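Local coordinates for protein shikimate dehydrogenase (NADP(+)) (Listeria monocytogenes, PDB 3TNL) that probably catalyses the reversible NADPH-linked reduction of 3-dehydroshikimate to shikimate, a step of chorismate and aromatic amino acid biosynthesis, at residues M55-Y69 against F297-I310. Numbering follows the deposited sequence.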
# COMPACT_ATOMS: atom_id res chain seq x y z
N MET B 55 14.01 4.53 5.66
CA MET B 55 14.06 4.57 7.10
C MET B 55 13.05 3.61 7.73
O MET B 55 13.42 2.78 8.56
CB MET B 55 13.83 6.00 7.60
CG MET B 55 13.51 6.12 9.08
SD MET B 55 13.63 7.80 9.78
CE MET B 55 12.41 8.67 8.79
N HIS B 56 11.77 3.74 7.39
CA HIS B 56 10.77 2.91 8.06
C HIS B 56 10.83 1.44 7.67
O HIS B 56 10.67 0.57 8.52
CB HIS B 56 9.36 3.49 7.89
CG HIS B 56 9.20 4.78 8.63
ND1 HIS B 56 9.14 4.83 10.01
CD2 HIS B 56 9.17 6.05 8.19
CE1 HIS B 56 9.06 6.09 10.38
NE2 HIS B 56 9.05 6.86 9.30
N ASN B 57 11.08 1.15 6.40
CA ASN B 57 11.19 -0.25 5.99
C ASN B 57 12.37 -0.97 6.65
O ASN B 57 12.27 -2.11 7.06
CB ASN B 57 11.21 -0.37 4.46
CG ASN B 57 9.87 -0.11 3.86
OD1 ASN B 57 8.88 -0.56 4.41
ND2 ASN B 57 9.82 0.63 2.76
N GLU B 58 13.48 -0.27 6.77
CA GLU B 58 14.66 -0.84 7.46
C GLU B 58 14.31 -1.06 8.93
O GLU B 58 14.68 -2.09 9.50
CB GLU B 58 15.89 0.05 7.30
CG GLU B 58 16.45 0.04 5.89
CD GLU B 58 17.21 -1.21 5.52
OE1 GLU B 58 17.40 -1.43 4.31
OE2 GLU B 58 17.65 -1.96 6.42
N ALA B 59 13.56 -0.13 9.55
CA ALA B 59 13.16 -0.28 10.94
C ALA B 59 12.19 -1.46 11.10
O ALA B 59 12.35 -2.30 12.01
CB ALA B 59 12.50 1.06 11.48
N PHE B 60 11.20 -1.55 10.22
CA PHE B 60 10.25 -2.66 10.31
C PHE B 60 10.98 -4.00 10.20
O PHE B 60 10.72 -4.92 10.98
CB PHE B 60 9.19 -2.62 9.22
CG PHE B 60 8.30 -1.43 9.24
CD1 PHE B 60 7.77 -0.94 10.41
CD2 PHE B 60 7.91 -0.85 8.04
CE1 PHE B 60 6.89 0.12 10.40
CE2 PHE B 60 7.00 0.22 8.01
CZ PHE B 60 6.53 0.74 9.20
N ALA B 61 11.86 -4.11 9.21
CA ALA B 61 12.60 -5.35 8.97
C ALA B 61 13.51 -5.72 10.14
O ALA B 61 13.54 -6.89 10.54
CB ALA B 61 13.39 -5.27 7.66
N LYS B 62 14.20 -4.73 10.69
CA LYS B 62 15.07 -4.94 11.85
C LYS B 62 14.28 -5.49 13.04
O LYS B 62 14.73 -6.44 13.71
CB LYS B 62 15.74 -3.62 12.25
CG LYS B 62 16.69 -3.71 13.46
CD LYS B 62 17.82 -4.66 13.19
CE LYS B 62 18.87 -4.60 14.32
NZ LYS B 62 19.95 -5.60 14.09
N LEU B 63 13.12 -4.91 13.31
CA LEU B 63 12.29 -5.31 14.46
C LEU B 63 11.37 -6.50 14.15
O LEU B 63 10.68 -6.98 15.04
CB LEU B 63 11.44 -4.14 14.97
CG LEU B 63 12.17 -2.92 15.54
CD1 LEU B 63 11.19 -2.00 16.23
CD2 LEU B 63 13.24 -3.33 16.50
N GLY B 64 11.34 -6.93 12.89
CA GLY B 64 10.47 -8.04 12.48
C GLY B 64 8.99 -7.70 12.52
O GLY B 64 8.15 -8.57 12.77
N LEU B 65 8.65 -6.44 12.25
CA LEU B 65 7.28 -6.00 12.25
C LEU B 65 6.75 -6.15 10.83
O LEU B 65 7.46 -5.83 9.87
CB LEU B 65 7.15 -4.54 12.72
CG LEU B 65 7.82 -4.20 14.05
CD1 LEU B 65 7.47 -2.75 14.42
CD2 LEU B 65 7.43 -5.18 15.15
N ASP B 66 5.51 -6.60 10.70
CA ASP B 66 4.96 -6.90 9.39
C ASP B 66 4.23 -5.72 8.75
O ASP B 66 3.00 -5.73 8.59
CB ASP B 66 4.08 -8.13 9.48
CG ASP B 66 3.91 -8.83 8.14
OD1 ASP B 66 3.13 -9.81 8.13
OD2 ASP B 66 4.56 -8.40 7.12
N TYR B 67 5.02 -4.70 8.44
CA TYR B 67 4.55 -3.50 7.78
C TYR B 67 5.53 -3.14 6.67
O TYR B 67 6.70 -3.55 6.68
CB TYR B 67 4.50 -2.30 8.74
CG TYR B 67 3.33 -2.21 9.68
CD1 TYR B 67 2.09 -1.72 9.26
CD2 TYR B 67 3.47 -2.52 11.03
CE1 TYR B 67 1.03 -1.60 10.13
CE2 TYR B 67 2.40 -2.39 11.91
CZ TYR B 67 1.19 -1.93 11.45
OH TYR B 67 0.12 -1.80 12.32
N VAL B 68 5.01 -2.37 5.72
CA VAL B 68 5.81 -1.81 4.65
C VAL B 68 5.35 -0.37 4.53
O VAL B 68 4.21 -0.05 4.88
CB VAL B 68 5.63 -2.55 3.31
CG1 VAL B 68 6.29 -3.92 3.37
CG2 VAL B 68 4.16 -2.68 2.96
N TYR B 69 6.25 0.50 4.06
CA TYR B 69 5.99 1.93 3.91
C TYR B 69 6.19 2.28 2.45
O TYR B 69 7.23 1.99 1.85
CB TYR B 69 6.97 2.68 4.81
CG TYR B 69 6.85 4.16 4.94
CD1 TYR B 69 7.21 5.02 3.90
CD2 TYR B 69 6.45 4.74 6.13
CE1 TYR B 69 7.18 6.39 4.04
CE2 TYR B 69 6.37 6.14 6.28
CZ TYR B 69 6.77 6.95 5.24
OH TYR B 69 6.73 8.33 5.39
N PHE B 297 6.89 6.47 14.07
CA PHE B 297 7.03 5.01 14.15
C PHE B 297 6.35 4.45 15.41
O PHE B 297 5.64 3.43 15.34
CB PHE B 297 8.52 4.68 14.15
CG PHE B 297 8.81 3.22 14.04
CD1 PHE B 297 8.99 2.63 12.81
CD2 PHE B 297 8.94 2.43 15.18
CE1 PHE B 297 9.29 1.27 12.71
CE2 PHE B 297 9.23 1.07 15.09
CZ PHE B 297 9.39 0.50 13.84
N GLU B 298 6.53 5.14 16.53
CA GLU B 298 5.88 4.70 17.80
C GLU B 298 4.38 4.90 17.77
O GLU B 298 3.61 4.05 18.27
CB GLU B 298 6.47 5.35 19.07
CG GLU B 298 5.74 4.85 20.37
CD GLU B 298 6.23 5.45 21.71
OE1 GLU B 298 7.19 6.23 21.73
OE2 GLU B 298 5.59 5.12 22.75
N ILE B 299 3.94 6.03 17.22
CA ILE B 299 2.51 6.32 17.08
C ILE B 299 1.84 5.16 16.30
O ILE B 299 0.76 4.71 16.66
CB ILE B 299 2.28 7.70 16.41
CG1 ILE B 299 2.52 8.85 17.40
CG2 ILE B 299 0.89 7.81 15.87
CD1 ILE B 299 2.66 10.22 16.78
N TRP B 300 2.49 4.66 15.26
CA TRP B 300 1.87 3.60 14.48
C TRP B 300 1.99 2.21 15.08
O TRP B 300 1.01 1.46 15.10
CB TRP B 300 2.45 3.52 13.06
CG TRP B 300 2.28 4.81 12.25
CD1 TRP B 300 1.19 5.61 12.17
CD2 TRP B 300 3.26 5.40 11.39
NE1 TRP B 300 1.44 6.65 11.34
CE2 TRP B 300 2.72 6.57 10.86
CE3 TRP B 300 4.58 5.06 11.06
CZ2 TRP B 300 3.42 7.39 9.99
CZ3 TRP B 300 5.29 5.89 10.20
CH2 TRP B 300 4.70 7.02 9.67
N THR B 301 3.20 1.87 15.51
CA THR B 301 3.55 0.50 15.95
C THR B 301 3.56 0.23 17.42
O THR B 301 3.52 -0.94 17.83
CB THR B 301 4.94 0.09 15.42
OG1 THR B 301 5.97 0.78 16.16
CG2 THR B 301 5.09 0.35 13.89
N HIS B 302 3.67 1.27 18.23
CA HIS B 302 3.78 1.15 19.67
C HIS B 302 4.98 0.34 20.06
O HIS B 302 4.99 -0.36 21.09
CB HIS B 302 2.44 0.75 20.32
CG HIS B 302 1.45 1.85 20.24
ND1 HIS B 302 1.49 2.94 21.09
CD2 HIS B 302 0.47 2.11 19.34
CE1 HIS B 302 0.55 3.80 20.73
NE2 HIS B 302 -0.08 3.32 19.69
N LYS B 303 6.01 0.47 19.22
CA LYS B 303 7.32 -0.05 19.50
C LYS B 303 8.31 1.07 19.22
O LYS B 303 8.06 1.96 18.43
CB LYS B 303 7.62 -1.31 18.73
CG LYS B 303 6.61 -2.40 19.10
CD LYS B 303 7.11 -3.76 18.84
CE LYS B 303 6.05 -4.79 19.21
NZ LYS B 303 6.54 -6.18 19.20
N GLU B 304 9.42 1.05 19.93
CA GLU B 304 10.45 2.06 19.80
C GLU B 304 11.32 1.80 18.57
O GLU B 304 11.83 0.70 18.39
CB GLU B 304 11.34 1.99 21.06
CG GLU B 304 12.42 3.03 21.13
CD GLU B 304 13.15 3.03 22.47
OE1 GLU B 304 12.97 2.09 23.28
OE2 GLU B 304 13.92 3.99 22.71
N MET B 305 11.52 2.83 17.73
CA MET B 305 12.41 2.72 16.56
C MET B 305 13.86 2.67 17.00
O MET B 305 14.22 3.43 17.88
CB MET B 305 12.25 3.93 15.61
CG MET B 305 13.34 4.03 14.50
SD MET B 305 13.29 5.50 13.41
CE MET B 305 11.85 5.12 12.71
N PRO B 306 14.68 1.81 16.37
CA PRO B 306 16.13 1.73 16.71
C PRO B 306 16.89 2.82 15.93
O PRO B 306 17.44 2.55 14.86
CB PRO B 306 16.51 0.33 16.25
CG PRO B 306 15.57 0.05 15.13
CD PRO B 306 14.28 0.74 15.45
N VAL B 307 16.91 4.04 16.49
CA VAL B 307 17.45 5.21 15.80
C VAL B 307 18.93 5.12 15.41
O VAL B 307 19.32 5.52 14.31
CB VAL B 307 17.15 6.54 16.60
CG1 VAL B 307 17.95 7.71 16.01
CG2 VAL B 307 15.64 6.85 16.62
N ASP B 308 19.75 4.62 16.33
CA ASP B 308 21.17 4.47 16.06
C ASP B 308 21.39 3.51 14.89
O ASP B 308 22.24 3.74 14.03
CB ASP B 308 21.88 3.96 17.31
CG ASP B 308 21.77 4.92 18.49
OD1 ASP B 308 21.43 6.10 18.27
OD2 ASP B 308 22.04 4.50 19.63
N TYR B 309 20.61 2.43 14.86
CA TYR B 309 20.69 1.44 13.79
C TYR B 309 20.34 2.12 12.47
O TYR B 309 21.06 1.96 11.49
CB TYR B 309 19.79 0.23 14.08
CG TYR B 309 19.65 -0.72 12.91
CD1 TYR B 309 18.56 -0.62 12.03
CD2 TYR B 309 20.60 -1.71 12.67
CE1 TYR B 309 18.42 -1.48 10.95
CE2 TYR B 309 20.47 -2.59 11.59
CZ TYR B 309 19.38 -2.46 10.73
OH TYR B 309 19.25 -3.32 9.67
N ILE B 310 19.24 2.88 12.44
CA ILE B 310 18.83 3.58 11.23
C ILE B 310 19.88 4.61 10.78
O ILE B 310 20.19 4.71 9.59
CB ILE B 310 17.42 4.24 11.42
CG1 ILE B 310 16.36 3.16 11.65
CG2 ILE B 310 17.04 5.13 10.22
CD1 ILE B 310 16.27 2.07 10.53
O HOH W 1 16.98 -3.40 8.52
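F297 pushes its ring as a knob into the hole formed by H56, A59, F60 and L63. With CG anti to the backbone N (chi1 -172°), the ring points at the surface of helix 52-63, and its CE1 sits 3.4 Å from A59 CB. H56 ND1 and L63 CD1 come in at the ring's edge, while the F60 ring is offset alongside it, at a slant, with little overlap. W300 turns its edge to a face of H56, CZ3 standing 3.8 Å from CE1 of H56, the planes 66° apart; its indole NE1 is taken by the V124 carbonyl. At the other end the K62 chain, bent at chi2 (60°), runs across one face of Y309 and puts CD 3.8 Å from the ring centroid, a CH-pi contact. One water accepts a hydrogen bond from the Y309 hydroxyl and donates to E58 O and E58 OE2, bridging the two segments; E58 OE1 goes to backbone amides of T30 and E31 of the second subunit. The contact thus joins the substrate-binding domain to the C-terminal helices: helix 52-63 packs against the end of helix 286-301, the linker and the start of helix 307-313, while Y69 of strand 67-73 meets W300 with its CE2 edge.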